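Local coordinates for putative major capsid protein (Cafeteriavirus-dependent mavirus, PDB 6G44) that probably forms the double jelly-roll building block of the virophage capsid shell, assembling as a trimer of identical subunits, at residues R176-G179 / C180-Y184. Sequence-based numbering, arbitrary orientation.
Sequences RGLG and CNYAY
Residues 176-179 and 180-184 form one unbroken turn of chain, reversing at Gly-179, whose phi is positive (68°), as the chain runs into strand 183-186. No direct backbone hydrogen bond spans the turn; two waters bridge its backbone. Both lie within donating distance of Gly-177 O, though each has other acceptors in reach, and one of them accepts Asn-181 N at 3.0 Å. The other takes both Cys-180 N, at 2.9 Å, and Tyr-182 N, and also sits over one face of the Tyr-182 ring. That ring folds back across the loop, its CG lying between the backbone N and the carbonyl carbon (chi1 55°), which carries the hydroxyl to the opposite limb. There Tyr-182 OH donates to Arg-176 O at 2.8 Å, approaching from above the carbonyl plane with a C=O...O angle of 128°. Leu-178 CD2 packs on the Tyr-182 ring, 4.1 Å from Tyr-182 CE1. Leu-178 also lays its CB over one face of the Tyr-184 ring, 4.0 Å from the centroid and displaced toward the rim, a CH-pi contact, while Gly-179 N approaches that ring obliquely. Beyond the turn, the Arg-176 guanidinium binds Leu-98 O and forms a salt bridge to Asp-149. Tyr-184 OH bonds to Gly-401 N of the second subunit, and Cys-180 O to Ser-392 of that subunit. The N-H groups of Cys-180, Asn-181 and Tyr-182 thus bond to water, and one tyrosine hydroxyl ties the two limbs together, probably helping to hold the loop where it leads into strand 183-186 and meets the second subunit.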
loop_
_atom_site.group_PDB
_atom_site.type_symbol
_atom_site.label_atom_id
_atom_site.label_comp_id
_atom_site.label_asym_id
_atom_site.label_seq_id
_atom_site.Cartn_x
_atom_site.Cartn_y
_atom_site.Cartn_z
ATOM N N ARG C 176 6.157 -9.540 13.138
ATOM C CA ARG C 176 7.461 -9.834 13.762
ATOM C C ARG C 176 7.490 -11.251 14.337
ATOM O O ARG C 176 8.348 -11.577 15.183
ATOM C CB ARG C 176 7.743 -8.818 14.869
ATOM C CG ARG C 176 7.643 -7.361 14.446
ATOM C CD ARG C 176 8.239 -6.373 15.460
ATOM N NE ARG C 176 7.695 -6.544 16.818
ATOM C CZ ARG C 176 6.670 -5.872 17.359
ATOM N NH1 ARG C 176 5.992 -4.949 16.674
ATOM N NH2 ARG C 176 6.275 -6.165 18.587
ATOM N N GLY C 177 6.583 -12.091 13.846
ATOM C CA GLY C 177 6.382 -13.431 14.384
ATOM C C GLY C 177 7.214 -14.459 13.670
ATOM O O GLY C 177 7.980 -14.154 12.749
ATOM N N LEU C 178 7.019 -15.704 14.083
ATOM C CA LEU C 178 7.787 -16.815 13.527
ATOM C C LEU C 178 7.291 -17.159 12.133
ATOM O O LEU C 178 6.136 -16.881 11.786
ATOM C CB LEU C 178 7.686 -18.026 14.441
ATOM C CG LEU C 178 8.081 -17.774 15.899
ATOM C CD1 LEU C 178 7.837 -19.033 16.734
ATOM C CD2 LEU C 178 9.494 -17.250 16.018
ATOM N N GLY C 179 8.149 -17.728 11.307
ATOM C CA GLY C 179 7.692 -18.284 10.041
ATOM C C GLY C 179 7.203 -17.236 9.051
ATOM O O GLY C 179 6.326 -17.515 8.259
ATOM N N CYS C 180 7.749 -16.030 9.106
ATOM C CA CYS C 180 7.269 -14.947 8.218
ATOM C C CYS C 180 8.430 -14.233 7.514
ATOM O O CYS C 180 8.655 -14.479 6.322
ATOM C CB CYS C 180 6.367 -13.978 8.971
ATOM S SG CYS C 180 5.455 -12.883 7.826
ATOM N N ASN C 181 9.168 -13.391 8.224
ATOM C CA ASN C 181 10.260 -12.619 7.617
ATOM C C ASN C 181 11.676 -13.069 7.977
ATOM O O ASN C 181 12.617 -12.692 7.289
ATOM C CB ASN C 181 10.114 -11.150 7.975
ATOM C CG ASN C 181 8.792 -10.591 7.526
ATOM O OD1 ASN C 181 8.349 -10.901 6.406
ATOM N ND2 ASN C 181 8.140 -9.790 8.361
ATOM N N TYR C 182 11.826 -13.868 9.045
ATOM C CA TYR C 182 13.167 -14.336 9.480
ATOM C C TYR C 182 13.155 -15.830 9.747
ATOM O O TYR C 182 12.126 -16.428 10.091
ATOM C CB TYR C 182 13.658 -13.560 10.716
ATOM C CG TYR C 182 12.710 -13.590 11.888
ATOM C CD1 TYR C 182 12.691 -14.643 12.772
ATOM C CD2 TYR C 182 11.789 -12.548 12.107
ATOM C CE1 TYR C 182 11.803 -14.700 13.824
ATOM C CE2 TYR C 182 10.895 -12.591 13.174
ATOM C CZ TYR C 182 10.913 -13.675 14.046
ATOM O OH TYR C 182 10.057 -13.772 15.123
ATOM N N ALA C 183 14.353 -16.416 9.610
ATOM C CA ALA C 183 14.558 -17.835 9.878
ATOM C C ALA C 183 14.485 -18.132 11.367
ATOM O O ALA C 183 14.912 -17.340 12.201
ATOM C CB ALA C 183 15.903 -18.269 9.346
ATOM N N TYR C 184 13.941 -19.287 11.683
ATOM C CA TYR C 184 13.738 -19.672 13.079
ATOM C C TYR C 184 13.637 -21.199 13.137
ATOM O O TYR C 184 13.340 -21.869 12.148
ATOM C CB TYR C 184 12.440 -18.999 13.695
ATOM C CG TYR C 184 11.239 -19.777 13.241
ATOM C CD1 TYR C 184 10.860 -19.776 11.903
ATOM C CD2 TYR C 184 10.562 -20.650 14.102
ATOM C CE1 TYR C 184 9.845 -20.588 11.442
ATOM C CE2 TYR C 184 9.530 -21.444 13.650
ATOM C CZ TYR C 184 9.177 -21.426 12.308
ATOM O OH TYR C 184 8.194 -22.287 11.841
HETATM O O HOH W 1 8.431 -12.022 10.811
HETATM O O HOH W 2 9.849 -15.144 10.876
#